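Local coordinates for protein glycoside hydrolase, family 11\:clostridium cellulosome enzyme, dockerin type i\:polysaccharide (Clostridium thermocellum, PDB 2C71) that is a metal-dependent acetyl xylan esterase of carbohydrate esterase family 4, which removes acetyl groups from xylan during plant cell-wall degradation, at residues I61-W66 against K99-P104; K33-V38 against F182-E187; V7-D12 against I152-V157. One frame throughout, in Å; residues are numbered along the deposited sequence. Where two conformers were deposited one is given.

Contact 1 of 3, residues I61-W66 against K99-P104. With MG (magnesium ion), chain B.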
loop_
_atom_site.group_PDB
_atom_site.type_symbol
_atom_site.label_atom_id
_atom_site.label_comp_id
_atom_site.label_asym_id
_atom_site.label_seq_id
_atom_site.Cartn_x
_atom_site.Cartn_y
_atom_site.Cartn_z
ATOM N N ILE A 61 -3.163 0.732 -7.347
ATOM C CA ILE A 61 -2.930 -0.635 -6.888
ATOM C C ILE A 61 -1.458 -0.980 -7.156
ATOM O O ILE A 61 -0.954 -0.815 -8.283
ATOM C CB ILE A 61 -3.866 -1.638 -7.627
ATOM C CG1 ILE A 61 -5.339 -1.273 -7.366
ATOM C CG2 ILE A 61 -3.539 -3.055 -7.184
ATOM C CD1 ILE A 61 -6.308 -2.143 -8.153
ATOM N N GLY A 62 -0.798 -1.475 -6.117
ATOM C CA GLY A 62 0.528 -2.037 -6.224
ATOM C C GLY A 62 0.551 -3.510 -5.847
ATOM O O GLY A 62 -0.465 -4.132 -5.555
ATOM N N ASN A 63 1.763 -4.087 -5.906
ATOM C CA ASN A 63 1.958 -5.533 -5.801
ATOM C C ASN A 63 2.553 -5.881 -4.428
ATOM O O ASN A 63 3.620 -5.348 -4.083
ATOM C CB ASN A 63 2.898 -5.938 -6.949
ATOM C CG ASN A 63 3.061 -7.402 -7.170
ATOM O OD1 ASN A 63 3.242 -8.192 -6.229
ATOM N ND2 ASN A 63 3.059 -7.823 -8.442
ATOM N N HIS A 64 1.876 -6.752 -3.649
ATOM C CA HIS A 64 2.421 -7.227 -2.368
ATOM C C HIS A 64 2.675 -8.753 -2.465
ATOM O O HIS A 64 2.614 -9.464 -1.440
ATOM C CB HIS A 64 1.409 -6.907 -1.248
ATOM C CG HIS A 64 1.939 -6.991 0.163
ATOM N ND1 HIS A 64 3.223 -6.625 0.526
ATOM C CD2 HIS A 64 1.302 -7.317 1.323
ATOM C CE1 HIS A 64 3.368 -6.783 1.841
ATOM N NE2 HIS A 64 2.214 -7.187 2.347
ATOM N N SER A 65 2.966 -9.231 -3.683
ATOM C CA SER A 65 3.268 -10.644 -3.946
ATOM C C SER A 65 2.032 -11.530 -4.013
ATOM O O SER A 65 0.923 -11.077 -3.681
ATOM C CB SER A 65 4.282 -11.237 -2.954
ATOM O OG SER A 65 3.654 -11.957 -1.888
ATOM N N TRP A 66 2.240 -12.787 -4.431
ATOM C CA TRP A 66 1.127 -13.725 -4.545
ATOM C C TRP A 66 0.558 -14.132 -3.184
ATOM O O TRP A 66 -0.629 -14.495 -3.102
ATOM C CB TRP A 66 1.563 -14.966 -5.340
ATOM C CG TRP A 66 0.454 -15.924 -5.597
ATOM C CD1 TRP A 66 0.246 -17.122 -4.983
ATOM C CD2 TRP A 66 -0.606 -15.762 -6.532
ATOM N NE1 TRP A 66 -0.897 -17.717 -5.480
ATOM C CE2 TRP A 66 -1.441 -16.894 -6.429
ATOM C CE3 TRP A 66 -0.936 -14.764 -7.445
ATOM C CZ2 TRP A 66 -2.601 -17.035 -7.214
ATOM C CZ3 TRP A 66 -2.083 -14.907 -8.209
ATOM C CH2 TRP A 66 -2.893 -16.033 -8.092
ATOM N N LYS A 99 3.165 -0.374 -10.637
ATOM C CA LYS A 99 4.454 0.304 -10.786
ATOM C C LYS A 99 5.305 0.172 -9.523
ATOM O O LYS A 99 6.482 0.532 -9.507
ATOM C CB LYS A 99 4.247 1.783 -11.122
ATOM C CG LYS A 99 3.735 2.035 -12.530
ATOM C CD LYS A 99 4.029 3.459 -12.976
ATOM C CE LYS A 99 2.756 4.189 -13.370
ATOM N NZ LYS A 99 2.771 5.611 -12.928
ATOM N N PHE A 100 4.688 -0.351 -8.470
ATOM C CA PHE A 100 5.281 -0.421 -7.135
ATOM C C PHE A 100 5.089 -1.805 -6.521
ATOM O O PHE A 100 4.065 -2.454 -6.757
ATOM C CB PHE A 100 4.644 0.629 -6.235
ATOM C CG PHE A 100 4.907 2.050 -6.684
ATOM C CD1 PHE A 100 6.083 2.661 -6.362
ATOM C CD2 PHE A 100 3.999 2.744 -7.433
ATOM C CE1 PHE A 100 6.354 3.961 -6.805
ATOM C CE2 PHE A 100 4.244 4.038 -7.867
ATOM C CZ PHE A 100 5.421 4.647 -7.567
ATOM N N PHE A 101 6.089 -2.191 -5.747
ATOM C CA PHE A 101 6.133 -3.473 -5.012
ATOM C C PHE A 101 6.434 -3.185 -3.556
ATOM O O PHE A 101 7.355 -2.422 -3.259
ATOM C CB PHE A 101 7.261 -4.338 -5.600
ATOM C CG PHE A 101 7.565 -5.615 -4.843
ATOM C CD1 PHE A 101 6.591 -6.584 -4.660
ATOM C CD2 PHE A 101 8.827 -5.843 -4.352
ATOM C CE1 PHE A 101 6.912 -7.782 -3.976
ATOM C CE2 PHE A 101 9.130 -7.037 -3.701
ATOM C CZ PHE A 101 8.176 -7.996 -3.542
ATOM N N ARG A 102 5.716 -3.829 -2.646
ATOM C CA ARG A 102 6.046 -3.806 -1.242
ATOM C C ARG A 102 6.437 -5.200 -0.828
ATOM O O ARG A 102 5.598 -6.128 -0.856
ATOM C CB ARG A 102 4.891 -3.382 -0.353
ATOM C CG ARG A 102 5.315 -3.425 1.120
ATOM C CD ARG A 102 4.511 -2.568 1.991
ATOM N NE ARG A 102 4.671 -1.155 1.715
ATOM C CZ ARG A 102 3.706 -0.231 1.741
ATOM N NH1 ARG A 102 2.439 -0.554 1.971
ATOM N NH2 ARG A 102 3.998 1.030 1.472
ATOM N N PRO A 103 7.703 -5.429 -0.464
ATOM C CA PRO A 103 8.134 -6.785 -0.098
ATOM C C PRO A 103 7.349 -7.283 1.102
ATOM O O PRO A 103 7.182 -6.564 2.108
ATOM C CB PRO A 103 9.631 -6.641 0.243
ATOM C CG PRO A 103 10.025 -5.389 -0.318
ATOM C CD PRO A 103 8.812 -4.478 -0.446
ATOM N N PRO A 104 6.912 -8.552 1.054
ATOM C CA PRO A 104 6.346 -9.191 2.269
ATOM C C PRO A 104 7.308 -9.035 3.418
ATOM O O PRO A 104 8.520 -9.319 3.310
ATOM C CB PRO A 104 6.160 -10.643 1.833
ATOM C CG PRO A 104 5.880 -10.517 0.360
ATOM C CD PRO A 104 6.849 -9.444 -0.102
HETATM MG MG MG B . 1.837 -7.853 4.429
HETATM O O HOH W 1 1.329 0.754 -8.814
HETATM O O HOH W 2 1.923 -5.986 5.253
HETATM O O HOH W 3 2.121 -9.787 3.835
HETATM O O HOH W 4 1.406 -8.605 6.321
HETATM O O HOH W 5 3.974 -7.786 4.904
#

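Contact 2 of 3, residues K33-V38 against F182-E187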
loop_
_atom_site.group_PDB
_atom_site.type_symbol
_atom_site.label_atom_id
_atom_site.label_comp_id
_atom_site.label_asym_id
_atom_site.label_seq_id
_atom_site.Cartn_x
_atom_site.Cartn_y
_atom_site.Cartn_z
ATOM N N LYS A 33 -7.410 10.014 -1.824
ATOM C CA LYS A 33 -6.826 8.934 -2.648
ATOM C C LYS A 33 -5.747 8.223 -1.894
ATOM O O LYS A 33 -5.005 8.848 -1.151
ATOM C CB LYS A 33 -6.247 9.523 -3.958
ATOM C CG LYS A 33 -7.367 10.177 -4.849
ATOM C CD LYS A 33 -6.841 10.745 -6.129
ATOM C CE LYS A 33 -7.994 11.497 -6.916
ATOM N NZ LYS A 33 -8.741 12.585 -6.131
ATOM N N ALA A 34 -5.599 6.933 -2.156
ATOM C CA ALA A 34 -4.615 6.078 -1.466
ATOM C C ALA A 34 -4.113 5.026 -2.440
ATOM O O ALA A 34 -4.520 4.960 -3.598
ATOM C CB ALA A 34 -5.209 5.474 -0.217
ATOM N N THR A 35 -3.219 4.176 -1.938
ATOM C CA THR A 35 -2.631 3.083 -2.702
ATOM C C THR A 35 -2.818 1.777 -1.932
ATOM O O THR A 35 -2.551 1.743 -0.728
ATOM C CB THR A 35 -1.146 3.313 -2.989
ATOM O OG1 THR A 35 -0.973 4.617 -3.583
ATOM C CG2 THR A 35 -0.558 2.274 -3.915
ATOM N N PHE A 36 -3.265 0.743 -2.611
ATOM C CA PHE A 36 -3.489 -0.599 -2.033
ATOM C C PHE A 36 -2.460 -1.556 -2.607
ATOM O O PHE A 36 -2.403 -1.731 -3.825
ATOM C CB PHE A 36 -4.907 -1.081 -2.332
ATOM C CG PHE A 36 -5.957 -0.266 -1.647
ATOM C CD1 PHE A 36 -6.426 0.934 -2.184
ATOM C CD2 PHE A 36 -6.448 -0.663 -0.399
ATOM C CE1 PHE A 36 -7.330 1.691 -1.477
ATOM C CE2 PHE A 36 -7.369 0.109 0.284
ATOM C CZ PHE A 36 -7.806 1.289 -0.284
ATOM N N MET A 37 -1.672 -2.164 -1.742
ATOM C CA MET A 37 -0.648 -3.160 -2.119
ATOM C C MET A 37 -1.296 -4.520 -1.885
ATOM O O MET A 37 -1.483 -4.949 -0.736
ATOM C CB MET A 37 0.642 -2.974 -1.304
ATOM C CG MET A 37 1.178 -1.566 -1.319
ATOM S SD MET A 37 1.526 -0.808 -2.918
ATOM C CE MET A 37 3.063 -1.666 -3.310
ATOM N N VAL A 38 -1.714 -5.140 -2.978
ATOM C CA VAL A 38 -2.607 -6.317 -2.910
ATOM C C VAL A 38 -1.851 -7.615 -3.079
ATOM O O VAL A 38 -0.759 -7.706 -3.666
ATOM C CB VAL A 38 -3.753 -6.213 -3.940
ATOM C CG1 VAL A 38 -4.592 -4.963 -3.685
ATOM C CG2 VAL A 38 -3.268 -6.282 -5.353
ATOM N N PHE A 182 -3.055 14.364 0.594
ATOM C CA PHE A 182 -2.914 12.924 0.386
ATOM C C PHE A 182 -2.874 12.591 -1.116
ATOM O O PHE A 182 -3.704 13.064 -1.888
ATOM C CB PHE A 182 -4.092 12.191 1.024
ATOM C CG PHE A 182 -4.086 12.214 2.528
ATOM C CD1 PHE A 182 -4.656 13.243 3.245
ATOM C CD2 PHE A 182 -3.445 11.209 3.234
ATOM C CE1 PHE A 182 -4.613 13.231 4.632
ATOM C CE2 PHE A 182 -3.392 11.230 4.595
ATOM C CZ PHE A 182 -3.964 12.241 5.294
ATOM N N VAL A 183 -1.882 11.787 -1.500
ATOM C CA VAL A 183 -1.658 11.433 -2.883
ATOM C C VAL A 183 -1.396 9.938 -3.018
ATOM O O VAL A 183 -1.004 9.261 -2.045
ATOM C CB VAL A 183 -0.473 12.251 -3.448
ATOM C CG1 VAL A 183 -0.886 13.772 -3.531
ATOM C CG2 VAL A 183 0.800 12.061 -2.670
ATOM N N THR A 184 -1.595 9.424 -4.233
ATOM C CA THR A 184 -1.174 8.051 -4.557
ATOM C C THR A 184 0.350 8.000 -4.635
ATOM O O THR A 184 1.007 9.036 -4.708
ATOM C CB THR A 184 -1.767 7.558 -5.874
ATOM O OG1 THR A 184 -1.190 8.311 -6.925
ATOM C CG2 THR A 184 -3.304 7.608 -5.906
ATOM N N LEU A 185 0.933 6.792 -4.685
ATOM C CA LEU A 185 2.388 6.686 -4.861
ATOM C C LEU A 185 2.830 7.315 -6.166
ATOM O O LEU A 185 3.829 8.044 -6.197
ATOM C CB LEU A 185 2.857 5.228 -4.768
ATOM C CG LEU A 185 2.780 4.616 -3.368
ATOM C CD1 LEU A 185 3.174 3.118 -3.427
ATOM C CD2 LEU A 185 3.679 5.327 -2.403
ATOM N N THR A 186 2.128 7.047 -7.249
ATOM C CA THR A 186 2.518 7.620 -8.535
ATOM C C THR A 186 2.482 9.135 -8.443
ATOM O O THR A 186 3.391 9.819 -8.952
ATOM C CB THR A 186 1.645 7.083 -9.706
ATOM O OG1 THR A 186 2.052 5.739 -10.009
ATOM C CG2 THR A 186 1.737 7.911 -10.968
ATOM N N GLU A 187 1.434 9.683 -7.844
ATOM C CA GLU A 187 1.317 11.115 -7.713
ATOM C C GLU A 187 2.426 11.696 -6.845
ATOM O O GLU A 187 2.966 12.775 -7.129
ATOM C CB GLU A 187 -0.039 11.472 -7.149
ATOM C CG GLU A 187 -1.209 11.309 -8.087
ATOM C CD GLU A 187 -2.599 11.285 -7.416
ATOM O OE1 GLU A 187 -2.739 11.350 -6.135
ATOM O OE2 GLU A 187 -3.624 11.156 -8.205
HETATM O O HOH W 6 -2.686 9.090 0.209
HETATM O O HOH W 7 -6.459 12.773 -1.767
HETATM O O HOH W 8 -0.922 6.500 -1.577
#

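Contact 3 of 3, residues V7-D12 against I152-V157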
loop_
_atom_site.group_PDB
_atom_site.type_symbol
_atom_site.label_atom_id
_atom_site.label_comp_id
_atom_site.label_asym_id
_atom_site.label_seq_id
_atom_site.Cartn_x
_atom_site.Cartn_y
_atom_site.Cartn_z
ATOM N N VAL A 7 1.727 13.421 1.599
ATOM C CA VAL A 7 1.937 12.048 2.123
ATOM C C VAL A 7 1.168 11.088 1.262
ATOM O O VAL A 7 0.184 11.440 0.607
ATOM C CB VAL A 7 1.498 11.880 3.600
ATOM C CG1 VAL A 7 2.557 12.501 4.583
ATOM C CG2 VAL A 7 0.064 12.476 3.799
ATOM N N ALA A 8 1.595 9.832 1.345
ATOM C CA ALA A 8 0.934 8.735 0.654
ATOM C C ALA A 8 0.435 7.707 1.673
ATOM O O ALA A 8 1.226 7.009 2.284
ATOM C CB ALA A 8 1.866 8.104 -0.322
ATOM N N LEU A 9 -0.859 7.586 1.747
ATOM C CA LEU A 9 -1.481 6.645 2.604
ATOM C C LEU A 9 -1.561 5.309 1.820
ATOM O O LEU A 9 -2.111 5.295 0.702
ATOM C CB LEU A 9 -2.831 7.274 2.951
ATOM C CG LEU A 9 -3.713 6.494 3.902
ATOM C CD1 LEU A 9 -3.095 6.370 5.278
ATOM C CD2 LEU A 9 -5.102 7.163 3.946
ATOM N N THR A 10 -1.007 4.205 2.361
ATOM C CA THR A 10 -0.936 2.941 1.657
ATOM C C THR A 10 -1.419 1.805 2.571
ATOM O O THR A 10 -1.306 1.899 3.801
ATOM C CB THR A 10 0.476 2.641 1.118
ATOM O OG1 THR A 10 1.334 2.239 2.166
ATOM C CG2 THR A 10 1.079 3.826 0.348
ATOM N N PHE A 11 -1.998 0.772 1.947
ATOM C CA PHE A 11 -2.675 -0.293 2.684
ATOM C C PHE A 11 -2.270 -1.642 2.131
ATOM O O PHE A 11 -2.453 -1.913 0.952
ATOM C CB PHE A 11 -4.185 -0.156 2.542
ATOM C CG PHE A 11 -4.727 1.105 3.142
ATOM C CD1 PHE A 11 -4.993 1.169 4.511
ATOM C CD2 PHE A 11 -4.970 2.241 2.367
ATOM C CE1 PHE A 11 -5.444 2.353 5.095
ATOM C CE2 PHE A 11 -5.423 3.407 2.954
ATOM C CZ PHE A 11 -5.641 3.448 4.298
ATOM N N ASP A 12 -1.743 -2.505 2.996
ATOM C CA ASP A 12 -1.337 -3.850 2.594
ATOM C C ASP A 12 -2.436 -4.887 2.833
ATOM O O ASP A 12 -3.325 -4.682 3.662
ATOM C CB ASP A 12 -0.059 -4.265 3.326
ATOM C CG ASP A 12 1.178 -3.591 2.766
ATOM O OD1 ASP A 12 1.073 -2.938 1.706
ATOM O OD2 ASP A 12 2.255 -3.715 3.386
ATOM N N ILE A 152 3.071 6.154 4.242
ATOM C CA ILE A 152 2.478 5.590 5.466
ATOM C C ILE A 152 2.044 4.165 5.159
ATOM O O ILE A 152 1.253 3.945 4.231
ATOM C CB ILE A 152 1.235 6.394 5.878
ATOM C CG1 ILE A 152 1.542 7.890 6.098
ATOM C CG2 ILE A 152 0.624 5.773 7.134
ATOM C CD1 ILE A 152 0.327 8.742 6.146
ATOM N N LEU A 153 2.564 3.195 5.897
ATOM C CA LEU A 153 2.270 1.765 5.738
ATOM C C LEU A 153 1.223 1.374 6.800
ATOM O O LEU A 153 1.532 1.292 8.000
ATOM C CB LEU A 153 3.520 0.946 5.853
ATOM C CG LEU A 153 3.403 -0.553 5.505
ATOM C CD1 LEU A 153 4.809 -1.151 5.451
ATOM C CD2 LEU A 153 2.518 -1.369 6.419
ATOM N N LEU A 154 -0.025 1.163 6.365
ATOM C CA LEU A 154 -1.102 0.591 7.141
ATOM C C LEU A 154 -1.560 -0.706 6.485
ATOM O O LEU A 154 -1.118 -1.066 5.405
ATOM C CB LEU A 154 -2.265 1.605 7.280
ATOM C CG LEU A 154 -1.930 2.852 8.073
ATOM C CD1 LEU A 154 -3.077 3.874 7.944
ATOM C CD2 LEU A 154 -1.678 2.504 9.577
ATOM N N HIS A 155 -2.474 -1.406 7.160
ATOM C CA HIS A 155 -3.072 -2.635 6.614
ATOM C C HIS A 155 -4.566 -2.408 6.478
ATOM O O HIS A 155 -5.242 -2.028 7.451
ATOM C CB HIS A 155 -2.856 -3.811 7.583
ATOM C CG HIS A 155 -1.411 -4.180 7.735
ATOM N ND1 HIS A 155 -0.518 -3.450 8.488
ATOM C CD2 HIS A 155 -0.692 -5.176 7.160
ATOM C CE1 HIS A 155 0.687 -3.988 8.373
ATOM N NE2 HIS A 155 0.610 -5.033 7.564
ATOM N N ASP A 156 -5.127 -2.711 5.305
ATOM C CA ASP A 156 -6.602 -2.758 5.226
ATOM C C ASP A 156 -7.112 -4.046 5.798
ATOM O O ASP A 156 -8.257 -4.093 6.279
ATOM C CB ASP A 156 -7.193 -2.428 3.874
ATOM C CG ASP A 156 -6.614 -3.228 2.729
ATOM O OD1 ASP A 156 -5.381 -3.404 2.668
ATOM O OD2 ASP A 156 -7.442 -3.565 1.819
ATOM N N VAL A 157 -6.331 -5.126 5.762
ATOM C CA VAL A 157 -6.792 -6.434 6.155
ATOM C C VAL A 157 -5.815 -7.021 7.187
ATOM O O VAL A 157 -4.621 -7.146 6.921
ATOM C CB VAL A 157 -6.876 -7.362 4.908
ATOM C CG1 VAL A 157 -7.456 -8.714 5.312
ATOM C CG2 VAL A 157 -7.782 -6.725 3.831
HETATM O O HOH W 9 -4.246 -4.276 0.372
HETATM O O HOH W 2 1.923 -5.986 5.253
#

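Contact 1 of 3, residues I61-W66 against K99-P104
Asn63 and Phe101 meet backbone to backbone in a single beta bridge, and here the two segments are drawn tightly together. Asn63 N donates to Phe100 O at 2.9 Å, while Asn63 O accepts from Arg102 N at 3.0 Å. The Phe101 ring leans on the same oxygen: with CG anti to the backbone N (chi1 172°), CD1 comes within 3.3 Å of Asn63 O. Asn63 OD1 reaches forward along its own chain to accept from Ser65 N in the plane of its amide carbonyl, an Asx turn just after strand 60-63.

In the NodB-type beta/alpha fold, metal ligands sit at such strand ends, and His64 follows this pattern. Its NE2 binds the magnesium ion at 2.2 Å, in a shell completed by Asp13 and four waters, and its ND1 donates to Arg102 O at 2.8 Å (N-H...O 158°). The acceptor lies in the imidazole plane, although ND1 stands above the plane of the Arg102 carbonyl. Held through both nitrogens, the ring has its rotation fixed.

Past His64 the packing is light, Ser65 CB lying 3.7 Å from Pro104 CG. The loose side is the Lys99 end, where a water spans the gap, 2.8 Å from both Ile61 O and Lys99 N.

Contact 2 of 3, residues K33-V38 against F182-E187
Thr35 reaches from strand 35-38 to the first turn of helix 185-192, and each atom of its short side chain meets the other segment. CB lies 4.2 Å from Leu185 CG, where the two side chains cross at about a right angle. From CB the methyl CG2 continues the apolar contact, resting 3.9 Å from Leu185 CD1. The other branch is polar: with OG1 anti to the carbonyl carbon (chi1 -52°), the hydroxyl is turned to the helix start and accepts from Leu185 N at 3.1 Å. The same oxygen gives its proton to a water 2.8 Å away, which donates onward to Val183 O.

The helix start is also capped from within. Thr184, the N-cap residue, accepts from Glu187 N through OG1 at 3.1 Å, and Thr184 N donates to Glu187 OE1 at 2.9 Å from above the carboxylate plane, making a capping box. The Thr184 and Leu185 side chains also touch Glu60 of the neighbouring strand 60-63. Lys33 passes across the carboxylate, CD lying 3.9 Å from Glu187 OE2, but its ammonium end is too distant for a salt bridge. Two more waters link Lys33 N to Phe182 O and Lys33 O to Val183 O.

One direct hydrogen bond joins the segments; three waters carry the other polar links, and apolar contacts add to them. The chemistry is that of a helix N-terminus whose first amides are met by side-chain oxygens, one of them supplied by a buried strand, and the Glu187 carboxylate would be expected to interact favourably with the helix dipole.

Contact 3 of 3, residues V7-D12 against I152-V157
Ile152 continues the parallel pairing with strand 6-12 that Thr150 has begun with Ala8, its N donating to Ala8 O at 2.8 Å. Its oxygen is gripped twice: Thr10 N and Thr10 OG1 both donate to Ile152 O, the hydroxyl at 2.7 Å. With OG1 between the backbone N and the carbonyl carbon (chi1 75°), the hydroxyl is brought onto this oxygen.

Leu153 turns to the face of Thr10 and Asp12, its CD2 3.8 Å from Asp12 OD2; Asp12 OD1 forms a salt bridge with Arg102. Leu154 points to the other face: its CB packs 3.9 Å from Phe11 CD1, and its CD1 meets Leu9 CD1 at 3.7 Å. Leu154 N donates to Thr10 O and Leu154 O accepts from Asp12 N. His155 ND1 is hydrogen-bonded to Asp128 OD1, while NE2 and Asp12 OD2 share a metal-bound water. Past the strand, Asp156 N donates to Asp12 O at 3.1 Å, Asp156 OD2 is hydrogen-bonded to Thr20 OG1, and Val157 packs on Thr20.

Strand 6-12 runs between strands 151-155 and 35-38 in the parallel sheet of this beta/alpha fold, with 181-182 also pairing beside Val7; Leu9 and Phe11 pack on helix 17-30, Ala8 and Thr10 on helix 185-192.

Strand 6-12 of contact 3 pairs with strand 35-38 of contact 2, Met37 N lying 2.8 Å from Phe11 O in a probable hydrogen bond. Strand 35-38 in turn borders strand 60-63 of contact 1, and just past its end His64 N lies 2.8 Å from Val38 O, also a probable hydrogen bond. Arg102 of contact 1 crosses to contact 3: its NH1 forms a salt bridge with Asp12 OD1 at 2.8 Å. Contacts 1 and 3 converge on the magnesium ion, bound directly by His64 and Asp13, with the Asp12 side chain about 4 Å away. Contact 2 stands further back, the Met37 side chain about 8 Å from the metal, but Met37 CE packs 3.5 Å from Arg102 N.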